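Local coordinates for protein acetyl transferase (Salmonella typhimurium, PDB 1S7L) that probably transfers an acetyl group from acetyl-coenzyme A to the N-terminal amino group of ribosomal protein L7/L12, as a GNAT-family acetyltransferase, at residues Glu80-Leu85 with Tyr101-Ser106; Ile112-Leu117 with Asn145-Arg150; Arg132-Cys137 with Val172-Arg177. All blocks are in the same frame, centred on the assembly; numbering follows the deposited sequence.

The three contacts all touch one coenzyme A and meet one another. Contact 1 offers the backbone of Tyr101 and Leu103 to the pantetheine arm. Contact 2 holds the pyrophosphate and the 3'-phosphate. Contact 3 carries Cys137, whose sulfur is bonded to that of the coenzyme. Centres lie about 13 Å apart for contacts 1 and 2, about 12 Å for contacts 2 and 3, and about 20 Å for contacts 1 and 3. Met113 SD packs 3.4 Å from Tyr101 CB, joining helix 112-127 to strand 96-103. Strands 96-103 and 132-138 are neighbours in the sheet, and Tyr101 OH lies 3.8 Å from Ile135 CD1. Ala148 CB meets Ile135 CD1 at 3.8 Å.

Contact 1: residues Glu80-Leu85 with Tyr101-Ser106; sequences EMAGVL and YWLDES. With COA (coenzyme A), chain C.
Val84 and Trp102 form the centre of this contact, an antiparallel hydrogen-bonded pair in the hairpin of strands 80-91 and 96-103. Val84 N donates to Trp102 O at 3.0 Å, and Trp102 N donates back to Val84 O in the carbonyl plane. Their side chains share one face of the sheet. The Trp102 indole has its CG between the backbone N and the carbonyl carbon (chi1 61°), which turns the ring over toward Val84. There Val84 CB makes an off-centre CH-pi contact with the five-membered ring, 4.2 Å from its centroid. Val84 CG2 lies obliquely to the indole, 3.7 Å from Trp102 NE1. Helix 24-38 covers this face through Leu27, Asn34 and Leu38.

Ala82 comes next in buried surface. Its carbonyl oxygen receives Asp104 N at 2.9 Å and nearly straight, at 164°. Leu103 CD2 lies 3.4 Å from the same oxygen. Ala82 and Gly83 both pair with Ile75 on the other side of the strand, in a classic beta bulge. Beyond the strand, Asp104 OD2 accepts from Ser106 N, an Asx turn, and from Ser106 OG as well, while its OD1 meets Lys33 and Asn34.

Tyr101 O and Leu103 N point away from strand 80-85. Tyr101 O accepts from N4P of coenzyme A at 2.9 Å, and Leu103 N donates to O9P at 2.8 Å. The pantetheine amides thus continue the hydrogen bonding of the sheet: at the Tyr101-Leu103 end of strand 96-103, the edge turned away from strand 80-85 is met by the cofactor, where strand 132-138 has diverged.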
# COMPACT_ATOMS: atom_id res chain seq x y z
N GLU A 80 -12.65 -1.94 -30.24
CA GLU A 80 -12.48 -3.30 -29.82
C GLU A 80 -11.75 -3.32 -28.49
O GLU A 80 -10.71 -2.73 -28.34
CB GLU A 80 -11.72 -4.03 -30.90
CG GLU A 80 -11.55 -5.47 -30.63
CD GLU A 80 -11.03 -6.16 -31.88
OE1 GLU A 80 -11.38 -5.61 -32.97
OE2 GLU A 80 -10.30 -7.22 -31.73
N MET A 81 -12.29 -4.01 -27.50
CA MET A 81 -11.64 -4.02 -26.19
C MET A 81 -10.23 -4.62 -26.21
O MET A 81 -10.04 -5.77 -26.58
CB MET A 81 -12.50 -4.75 -25.20
CG MET A 81 -12.17 -4.35 -23.78
SD MET A 81 -13.01 -5.37 -22.54
CE MET A 81 -14.76 -4.71 -22.61
N ALA A 82 -9.22 -3.86 -25.80
CA ALA A 82 -7.86 -4.42 -25.90
C ALA A 82 -7.11 -4.70 -24.61
O ALA A 82 -6.13 -5.46 -24.59
CB ALA A 82 -7.03 -3.54 -26.79
N GLY A 83 -7.59 -4.13 -23.51
CA GLY A 83 -6.91 -4.31 -22.27
C GLY A 83 -7.48 -3.38 -21.21
O GLY A 83 -8.49 -2.69 -21.44
N VAL A 84 -6.81 -3.34 -20.05
CA VAL A 84 -7.26 -2.56 -18.92
C VAL A 84 -6.12 -1.69 -18.42
O VAL A 84 -4.96 -2.13 -18.37
CB VAL A 84 -7.68 -3.53 -17.75
CG1 VAL A 84 -8.14 -2.76 -16.56
CG2 VAL A 84 -8.79 -4.52 -18.26
N LEU A 85 -6.44 -0.45 -18.06
CA LEU A 85 -5.42 0.42 -17.48
C LEU A 85 -6.01 1.03 -16.22
O LEU A 85 -7.09 1.62 -16.26
CB LEU A 85 -4.99 1.55 -18.44
CG LEU A 85 -4.15 2.73 -17.87
CD1 LEU A 85 -2.91 2.14 -17.18
CD2 LEU A 85 -3.68 3.70 -19.00
N TYR A 101 -2.00 -2.36 -15.03
CA TYR A 101 -2.46 -2.49 -16.45
C TYR A 101 -2.09 -3.86 -17.00
O TYR A 101 -1.21 -4.54 -16.46
CB TYR A 101 -1.81 -1.43 -17.40
CG TYR A 101 -0.29 -1.25 -17.26
CD1 TYR A 101 0.59 -2.34 -17.46
CD2 TYR A 101 0.25 -0.04 -16.83
CE1 TYR A 101 1.98 -2.23 -17.25
CE2 TYR A 101 1.66 0.09 -16.59
CZ TYR A 101 2.52 -1.01 -16.82
OH TYR A 101 3.89 -0.88 -16.62
N TRP A 102 -2.80 -4.26 -18.06
CA TRP A 102 -2.46 -5.47 -18.77
C TRP A 102 -3.09 -5.32 -20.11
O TRP A 102 -4.10 -4.63 -20.25
CB TRP A 102 -2.91 -6.76 -18.08
CG TRP A 102 -4.42 -6.95 -17.86
CD1 TRP A 102 -5.13 -6.56 -16.76
CD2 TRP A 102 -5.35 -7.64 -18.71
NE1 TRP A 102 -6.45 -6.96 -16.87
CE2 TRP A 102 -6.61 -7.63 -18.05
CE3 TRP A 102 -5.25 -8.27 -19.96
CZ2 TRP A 102 -7.76 -8.24 -18.60
CZ3 TRP A 102 -6.39 -8.89 -20.52
CH2 TRP A 102 -7.64 -8.86 -19.82
N LEU A 103 -2.49 -5.98 -21.10
CA LEU A 103 -3.00 -5.94 -22.49
C LEU A 103 -3.27 -7.34 -23.07
O LEU A 103 -2.45 -8.21 -22.87
CB LEU A 103 -1.96 -5.30 -23.41
CG LEU A 103 -2.00 -3.82 -23.84
CD1 LEU A 103 -0.88 -3.57 -24.94
CD2 LEU A 103 -3.44 -3.45 -24.36
N ASP A 104 -4.37 -7.55 -23.77
CA ASP A 104 -4.65 -8.84 -24.39
C ASP A 104 -3.41 -9.16 -25.26
O ASP A 104 -2.85 -8.27 -25.93
CB ASP A 104 -5.91 -8.76 -25.25
CG ASP A 104 -6.03 -9.93 -26.20
OD1 ASP A 104 -6.40 -11.04 -25.77
OD2 ASP A 104 -5.74 -9.73 -27.40
N GLU A 105 -2.93 -10.40 -25.20
CA GLU A 105 -1.74 -10.76 -25.97
C GLU A 105 -1.78 -10.37 -27.46
O GLU A 105 -0.75 -10.05 -28.03
CB GLU A 105 -1.45 -12.26 -25.83
CG GLU A 105 -2.02 -13.16 -26.90
CD GLU A 105 -3.35 -13.90 -26.53
OE1 GLU A 105 -3.28 -15.02 -25.91
OE2 GLU A 105 -4.45 -13.35 -26.88
N SER A 106 -2.96 -10.36 -28.08
CA SER A 106 -2.97 -10.03 -29.47
C SER A 106 -2.89 -8.51 -29.80
O SER A 106 -2.80 -8.12 -30.98
CB SER A 106 -4.18 -10.72 -30.11
OG SER A 106 -5.25 -9.81 -30.29
N1A COA C . 5.67 3.28 -29.12
C2A COA C . 6.10 2.38 -28.20
N3A COA C . 6.31 1.11 -28.41
C4A COA C . 6.09 0.63 -29.71
C5A COA C . 5.66 1.49 -30.73
C6A COA C . 5.43 2.88 -30.39
N6A COA C . 4.98 3.72 -31.34
N7A COA C . 5.51 0.83 -31.92
C8A COA C . 5.81 -0.43 -31.68
N9A COA C . 6.15 -0.58 -30.37
C1B COA C . 6.44 -1.89 -29.71
C2B COA C . 7.76 -2.19 -29.07
O2B COA C . 8.30 -3.28 -29.76
C3B COA C . 7.46 -2.70 -27.64
O3B COA C . 8.15 -1.89 -26.87
P3B COA C . 9.13 -2.14 -25.69
O7A COA C . 9.56 -3.52 -25.60
O8A COA C . 8.31 -1.61 -24.52
O9A COA C . 10.26 -1.29 -26.07
C4B COA C . 5.92 -2.47 -27.52
O4B COA C . 5.41 -2.19 -28.78
C5B COA C . 5.28 -1.48 -26.61
O5B COA C . 3.86 -1.78 -26.62
P1A COA C . 2.98 -1.55 -25.27
O1A COA C . 3.36 -0.28 -24.62
O2A COA C . 1.63 -1.72 -25.70
O3A COA C . 3.47 -2.64 -24.27
P2A COA C . 3.50 -4.23 -24.44
O4A COA C . 2.76 -4.68 -25.59
O5A COA C . 4.92 -4.66 -24.36
O6A COA C . 2.84 -4.86 -23.17
CBP COA C . 2.33 -5.01 -20.84
CCP COA C . 3.29 -4.47 -21.90
CDP COA C . 3.02 -4.77 -19.48
CEP COA C . 1.01 -4.19 -20.96
CAP COA C . 2.06 -6.55 -21.03
OAP COA C . 3.26 -7.27 -21.03
C9P COA C . 1.08 -7.20 -20.06
O9P COA C . -0.07 -7.12 -20.25
N8P COA C . 1.65 -7.88 -18.99
C7P COA C . 0.88 -8.41 -17.82
C6P COA C . 0.40 -7.32 -16.83
C5P COA C . 1.57 -6.68 -16.14
O5P COA C . 2.64 -7.11 -16.27
N4P COA C . 1.34 -5.54 -15.49
C3P COA C . 2.44 -4.76 -14.91
C2P COA C . 2.30 -4.62 -13.41
S1P COA C . 2.93 -6.12 -12.61

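Contact 2: residues Ile112-Leu117 with Asn145-Arg150. With COA (coenzyme A), chain C.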
# COMPACT_ATOMS: atom_id res chain seq x y z
N ILE A 112 0.58 0.38 -27.63
CA ILE A 112 -0.75 0.75 -27.11
C ILE A 112 -0.76 1.11 -25.63
O ILE A 112 -1.28 2.14 -25.24
CB ILE A 112 -1.81 -0.34 -27.41
CG1 ILE A 112 -2.16 -0.30 -28.91
CG2 ILE A 112 -3.02 -0.16 -26.53
CD1 ILE A 112 -3.12 -1.30 -29.41
N MET A 113 -0.15 0.29 -24.81
CA MET A 113 -0.12 0.62 -23.38
C MET A 113 0.76 1.87 -23.07
O MET A 113 0.43 2.72 -22.19
CB MET A 113 0.35 -0.60 -22.57
CG MET A 113 0.26 -0.37 -21.06
SD MET A 113 -1.42 -0.03 -20.50
CE MET A 113 -2.14 -1.57 -20.83
N SER A 114 1.90 1.95 -23.74
CA SER A 114 2.77 3.11 -23.54
C SER A 114 1.97 4.39 -23.77
O SER A 114 2.00 5.31 -22.96
CB SER A 114 3.92 3.11 -24.54
OG SER A 114 4.88 2.11 -24.27
N GLN A 115 1.27 4.47 -24.90
CA GLN A 115 0.52 5.68 -25.21
C GLN A 115 -0.67 5.93 -24.27
O GLN A 115 -0.99 7.08 -23.97
CB GLN A 115 -0.06 5.66 -26.63
CG GLN A 115 0.87 5.19 -27.67
CD GLN A 115 0.21 5.19 -29.04
OE1 GLN A 115 -0.15 6.25 -29.55
NE2 GLN A 115 0.06 3.99 -29.64
N SER A 116 -1.35 4.85 -23.88
CA SER A 116 -2.51 4.98 -23.03
C SER A 116 -2.07 5.48 -21.67
O SER A 116 -2.74 6.25 -21.06
CB SER A 116 -3.23 3.64 -22.88
OG SER A 116 -3.79 3.21 -24.08
N LEU A 117 -0.93 5.03 -21.19
CA LEU A 117 -0.49 5.41 -19.85
C LEU A 117 -0.11 6.87 -19.85
O LEU A 117 -0.46 7.61 -18.95
CB LEU A 117 0.68 4.54 -19.38
CG LEU A 117 1.41 4.99 -18.12
CD1 LEU A 117 0.47 4.88 -16.89
CD2 LEU A 117 2.69 4.14 -17.91
N ASN A 145 8.53 -2.99 -17.43
CA ASN A 145 9.58 -2.05 -17.11
C ASN A 145 9.82 -1.10 -18.28
O ASN A 145 10.06 0.10 -18.09
CB ASN A 145 10.89 -2.77 -16.76
CG ASN A 145 10.81 -3.56 -15.49
OD1 ASN A 145 9.88 -3.43 -14.72
ND2 ASN A 145 11.79 -4.37 -15.27
N ALA A 146 9.80 -1.64 -19.50
CA ALA A 146 9.96 -0.79 -20.70
C ALA A 146 8.82 0.27 -20.77
O ALA A 146 9.05 1.39 -21.11
CB ALA A 146 9.97 -1.67 -21.97
N VAL A 147 7.58 -0.10 -20.48
CA VAL A 147 6.48 0.89 -20.47
C VAL A 147 6.77 2.01 -19.42
O VAL A 147 6.50 3.19 -19.66
CB VAL A 147 5.14 0.23 -20.05
CG1 VAL A 147 4.02 1.28 -19.91
CG2 VAL A 147 4.78 -0.84 -21.02
N ALA A 148 7.31 1.64 -18.26
CA ALA A 148 7.54 2.62 -17.22
C ALA A 148 8.67 3.57 -17.61
O ALA A 148 8.53 4.79 -17.48
CB ALA A 148 7.83 1.92 -15.81
N ARG A 149 9.76 3.03 -18.10
CA ARG A 149 10.87 3.87 -18.50
C ARG A 149 10.52 4.74 -19.67
O ARG A 149 10.91 5.92 -19.70
CB ARG A 149 12.13 3.05 -18.82
CG ARG A 149 12.79 2.38 -17.58
CD ARG A 149 14.16 1.82 -18.00
NE ARG A 149 14.01 0.98 -19.21
CZ ARG A 149 13.79 -0.34 -19.18
NH1 ARG A 149 13.72 -0.99 -18.00
NH2 ARG A 149 13.55 -0.99 -20.33
N ARG A 150 9.77 4.21 -20.62
CA ARG A 150 9.42 5.06 -21.75
C ARG A 150 8.55 6.19 -21.21
O ARG A 150 8.57 7.26 -21.76
CB ARG A 150 8.72 4.31 -22.89
CG ARG A 150 7.99 5.19 -23.88
CD ARG A 150 7.81 4.52 -25.27
NE ARG A 150 7.51 3.16 -25.03
CZ ARG A 150 8.24 2.09 -25.34
NH1 ARG A 150 9.39 2.13 -25.98
NH2 ARG A 150 7.80 0.95 -24.89
N1A COA C . 5.67 3.28 -29.12
C2A COA C . 6.10 2.38 -28.20
N3A COA C . 6.31 1.11 -28.41
C4A COA C . 6.09 0.63 -29.71
C5A COA C . 5.66 1.49 -30.73
C6A COA C . 5.43 2.88 -30.39
N6A COA C . 4.98 3.72 -31.34
N7A COA C . 5.51 0.83 -31.92
C8A COA C . 5.81 -0.43 -31.68
N9A COA C . 6.15 -0.58 -30.37
C1B COA C . 6.44 -1.89 -29.71
C2B COA C . 7.76 -2.19 -29.07
O2B COA C . 8.30 -3.28 -29.76
C3B COA C . 7.46 -2.70 -27.64
O3B COA C . 8.15 -1.89 -26.87
P3B COA C . 9.13 -2.14 -25.69
O7A COA C . 9.56 -3.52 -25.60
O8A COA C . 8.31 -1.61 -24.52
O9A COA C . 10.26 -1.29 -26.07
C4B COA C . 5.92 -2.47 -27.52
O4B COA C . 5.41 -2.19 -28.78
C5B COA C . 5.28 -1.48 -26.61
O5B COA C . 3.86 -1.78 -26.62
P1A COA C . 2.98 -1.55 -25.27
O1A COA C . 3.36 -0.28 -24.62
O2A COA C . 1.63 -1.72 -25.70
O3A COA C . 3.47 -2.64 -24.27
P2A COA C . 3.50 -4.23 -24.44
O4A COA C . 2.76 -4.68 -25.59
O5A COA C . 4.92 -4.66 -24.36
O6A COA C . 2.84 -4.86 -23.17
CBP COA C . 2.33 -5.01 -20.84
CCP COA C . 3.29 -4.47 -21.90
CDP COA C . 3.02 -4.77 -19.48
CEP COA C . 1.01 -4.19 -20.96
CAP COA C . 2.06 -6.55 -21.03
OAP COA C . 3.26 -7.27 -21.03
C9P COA C . 1.08 -7.20 -20.06
O9P COA C . -0.07 -7.12 -20.25
N8P COA C . 1.65 -7.88 -18.99
C7P COA C . 0.88 -8.41 -17.82
C6P COA C . 0.40 -7.32 -16.83
C5P COA C . 1.57 -6.68 -16.14
O5P COA C . 2.64 -7.11 -16.27
N4P COA C . 1.34 -5.54 -15.49
C3P COA C . 2.44 -4.76 -14.91
C2P COA C . 2.30 -4.62 -13.41
S1P COA C . 2.93 -6.12 -12.61
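Arg150 reaches across from helix 142-150 to Ser114 on helix 112-127, and coenzyme A lies against both. The CB of Arg150 points toward helix 112-127. CG stands anti to the backbone N (chi1 163°), and the chain then bends at chi3 (39°). CD passes 3.9 Å from Ser114 OG. NE donates to Ser114 OG at 2.9 Å, tilted slightly from the guanidinium plane. The adenine is turned nearly perpendicular and brings its C2A edge over one guanidinium face, 3.5 Å above the plane; this is not a parallel stack. NH2 gives Ser114 OG a second, longer bond and also meets COA O8A at 2.6 Å. COA P3B lies in the guanidinium plane, at its edge. NH1 comes to 3.5 Å from COA O9A. NE and NH2 of Arg150 both converge on the one serine oxygen, while one face meets the C2A edge of the adenine.

Ser114 OG in turn donates to COA O1A at 2.9 Å. The same phosphate oxygen takes Ser114 N, while Met113 N donates to COA O2A. The hydroxyl therefore links the arginine to the pyrophosphate and probably helps to fix the guanidinium. The start of the helix presents these N-H groups to the anion, which its dipole would be expected to favour.

Deeper in, the helices meet through Val147. Its CG1 packs 3.7 Å from Leu117 CD2 and more loosely on Met113 CG. Tyr101 and Ile99 of strand 96-103 lie beneath. The two helix segments run at 40° with axes 9.5 Å apart. A phosphate-binding loop and helix start holding the coenzyme A pyrophosphate is the hallmark of the GNAT acetyltransferase fold.

Contact 3: residues Arg132-Cys137 with Val172-Arg177; sequences RFVIKC and VNMYAR. With COA (coenzyme A), chain C; SO4 (sulfate ion), chain B.
Ile135 and Tyr175 pair at the middle of two antiparallel strands. Tyr175 N donates to Ile135 O at 2.7 Å, and Ile135 N returns the bond to Tyr175 O. Phe133 with Arg177 and Cys137 with Asn173 repeat the pattern on either side, though Cys137 N to Asn173 O is longer at 3.3 Å. Ile135 CB and Tyr175 CB touch on the face covered by helix 142-150.

On the other face, Met174 lies alongside Lys136, its CE 3.9 Å from Lys136 CG. Its CG packs on Val134 CG1. The extended Arg132 chain brings NH1 to 3.5 Å from Ala176 CB, while NH2 is salt-bridged to Glu156. Met159 of the second subunit packs on Arg132 and Met174.

At the ends lie the bound groups. Cys137 SG stands anti to the backbone N (chi1 -170°) and is covalently bonded to COA S1P at 2.3 Å. Arg177 holds a sulfate, probably from the crystallisation liquor, in its guanidinium plane through NH1 and NH2. Beyond, strand 132-138 also pairs in parallel with strand 96-103, as in the GNAT fold, where these two strands splay around the pantetheine arm.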
# COMPACT_ATOMS: atom_id res chain seq x y z
N ARG A 132 1.84 12.12 -8.22
CA ARG A 132 2.80 11.06 -8.01
C ARG A 132 2.19 9.73 -8.48
O ARG A 132 1.21 9.26 -7.92
CB ARG A 132 3.20 10.95 -6.52
CG ARG A 132 4.25 9.83 -6.23
CD ARG A 132 4.67 9.71 -4.72
NE ARG A 132 5.07 8.33 -4.43
CZ ARG A 132 6.24 7.79 -4.74
NH1 ARG A 132 7.18 8.53 -5.28
NH2 ARG A 132 6.50 6.51 -4.49
N PHE A 133 2.80 9.14 -9.50
CA PHE A 133 2.38 7.87 -10.08
C PHE A 133 3.37 6.78 -9.77
O PHE A 133 4.57 6.97 -9.84
CB PHE A 133 2.20 8.05 -11.59
CG PHE A 133 1.35 9.25 -11.94
CD1 PHE A 133 1.88 10.54 -11.99
CD2 PHE A 133 -0.00 9.09 -12.20
CE1 PHE A 133 1.05 11.66 -12.28
CE2 PHE A 133 -0.84 10.21 -12.50
CZ PHE A 133 -0.33 11.46 -12.54
N VAL A 134 2.86 5.61 -9.45
CA VAL A 134 3.76 4.53 -9.07
C VAL A 134 3.46 3.25 -9.80
O VAL A 134 2.28 2.93 -10.03
CB VAL A 134 3.64 4.21 -7.53
CG1 VAL A 134 4.75 3.23 -7.07
CG2 VAL A 134 3.72 5.58 -6.68
N ILE A 135 4.52 2.53 -10.18
CA ILE A 135 4.35 1.20 -10.79
C ILE A 135 5.23 0.17 -10.01
O ILE A 135 6.44 0.33 -9.87
CB ILE A 135 4.76 1.18 -12.28
CG1 ILE A 135 3.85 2.12 -13.09
CG2 ILE A 135 4.63 -0.24 -12.85
CD1 ILE A 135 4.26 2.28 -14.56
N LYS A 136 4.60 -0.83 -9.45
CA LYS A 136 5.25 -1.93 -8.70
C LYS A 136 4.92 -3.16 -9.55
O LYS A 136 3.76 -3.43 -9.88
CB LYS A 136 4.58 -2.19 -7.34
CG LYS A 136 4.56 -1.06 -6.35
CD LYS A 136 3.52 -1.30 -5.24
CE LYS A 136 3.84 -2.52 -4.39
NZ LYS A 136 2.86 -2.69 -3.27
N CYS A 137 5.94 -3.93 -9.84
CA CYS A 137 5.80 -5.14 -10.63
C CYS A 137 7.08 -5.97 -10.43
O CYS A 137 8.16 -5.41 -10.08
CB CYS A 137 5.60 -4.74 -12.12
SG CYS A 137 5.13 -6.14 -13.15
N VAL A 172 10.19 -7.18 -6.20
CA VAL A 172 9.39 -6.24 -6.93
C VAL A 172 10.03 -4.89 -7.12
O VAL A 172 10.45 -4.28 -6.17
CB VAL A 172 8.07 -6.05 -6.22
CG1 VAL A 172 7.32 -4.87 -6.81
CG2 VAL A 172 7.25 -7.35 -6.37
N ASN A 173 10.12 -4.40 -8.35
CA ASN A 173 10.64 -3.06 -8.53
C ASN A 173 9.56 -1.97 -8.26
O ASN A 173 8.34 -2.14 -8.55
CB ASN A 173 11.12 -2.84 -9.94
CG ASN A 173 12.54 -3.17 -10.12
OD1 ASN A 173 13.27 -3.31 -9.13
ND2 ASN A 173 12.97 -3.30 -11.39
N MET A 174 9.99 -0.85 -7.69
CA MET A 174 9.05 0.24 -7.51
C MET A 174 9.50 1.42 -8.37
O MET A 174 10.52 2.07 -8.10
CB MET A 174 8.97 0.72 -6.06
CG MET A 174 8.13 1.98 -5.96
SD MET A 174 7.71 2.47 -4.28
CE MET A 174 6.34 1.34 -3.86
N TYR A 175 8.71 1.70 -9.41
CA TYR A 175 9.00 2.82 -10.31
C TYR A 175 8.08 4.00 -9.95
O TYR A 175 6.93 3.79 -9.66
CB TYR A 175 8.67 2.43 -11.75
CG TYR A 175 9.72 1.61 -12.39
CD1 TYR A 175 10.92 2.22 -12.80
CD2 TYR A 175 9.57 0.22 -12.53
CE1 TYR A 175 11.97 1.47 -13.33
CE2 TYR A 175 10.61 -0.54 -13.06
CZ TYR A 175 11.81 0.11 -13.46
OH TYR A 175 12.82 -0.58 -14.08
N ALA A 176 8.58 5.22 -9.97
CA ALA A 176 7.70 6.34 -9.71
C ALA A 176 8.01 7.56 -10.60
O ALA A 176 9.17 7.75 -11.11
CB ALA A 176 7.76 6.77 -8.22
N ARG A 177 6.98 8.39 -10.76
CA ARG A 177 7.12 9.61 -11.54
C ARG A 177 6.26 10.69 -10.93
O ARG A 177 5.09 10.44 -10.58
CB ARG A 177 6.68 9.41 -12.97
CG ARG A 177 6.98 10.68 -13.76
CD ARG A 177 6.51 10.60 -15.17
NE ARG A 177 6.84 11.85 -15.81
CZ ARG A 177 6.48 12.15 -17.06
NH1 ARG A 177 5.77 11.27 -17.78
NH2 ARG A 177 6.80 13.34 -17.56
N1A COA C . 5.67 3.28 -29.12
C2A COA C . 6.10 2.38 -28.20
N3A COA C . 6.31 1.11 -28.41
C4A COA C . 6.09 0.63 -29.71
C5A COA C . 5.66 1.49 -30.73
C6A COA C . 5.43 2.88 -30.39
N6A COA C . 4.98 3.72 -31.34
N7A COA C . 5.51 0.83 -31.92
C8A COA C . 5.81 -0.43 -31.68
N9A COA C . 6.15 -0.58 -30.37
C1B COA C . 6.44 -1.89 -29.71
C2B COA C . 7.76 -2.19 -29.07
O2B COA C . 8.30 -3.28 -29.76
C3B COA C . 7.46 -2.70 -27.64
O3B COA C . 8.15 -1.89 -26.87
P3B COA C . 9.13 -2.14 -25.69
O7A COA C . 9.56 -3.52 -25.60
O8A COA C . 8.31 -1.61 -24.52
O9A COA C . 10.26 -1.29 -26.07
C4B COA C . 5.92 -2.47 -27.52
O4B COA C . 5.41 -2.19 -28.78
C5B COA C . 5.28 -1.48 -26.61
O5B COA C . 3.86 -1.78 -26.62
P1A COA C . 2.98 -1.55 -25.27
O1A COA C . 3.36 -0.28 -24.62
O2A COA C . 1.63 -1.72 -25.70
O3A COA C . 3.47 -2.64 -24.27
P2A COA C . 3.50 -4.23 -24.44
O4A COA C . 2.76 -4.68 -25.59
O5A COA C . 4.92 -4.66 -24.36
O6A COA C . 2.84 -4.86 -23.17
CBP COA C . 2.33 -5.01 -20.84
CCP COA C . 3.29 -4.47 -21.90
CDP COA C . 3.02 -4.77 -19.48
CEP COA C . 1.01 -4.19 -20.96
CAP COA C . 2.06 -6.55 -21.03
OAP COA C . 3.26 -7.27 -21.03
C9P COA C . 1.08 -7.20 -20.06
O9P COA C . -0.07 -7.12 -20.25
N8P COA C . 1.65 -7.88 -18.99
C7P COA C . 0.88 -8.41 -17.82
C6P COA C . 0.40 -7.32 -16.83
C5P COA C . 1.57 -6.68 -16.14
O5P COA C . 2.64 -7.11 -16.27
N4P COA C . 1.34 -5.54 -15.49
C3P COA C . 2.44 -4.76 -14.91
C2P COA C . 2.30 -4.62 -13.41
S1P COA C . 2.93 -6.12 -12.61
S SO4 B . 5.26 13.06 -21.18
O1 SO4 B . 6.17 13.97 -20.48
O2 SO4 B . 4.87 11.94 -20.27
O3 SO4 B . 3.97 13.76 -21.64
O4 SO4 B . 5.92 12.54 -22.45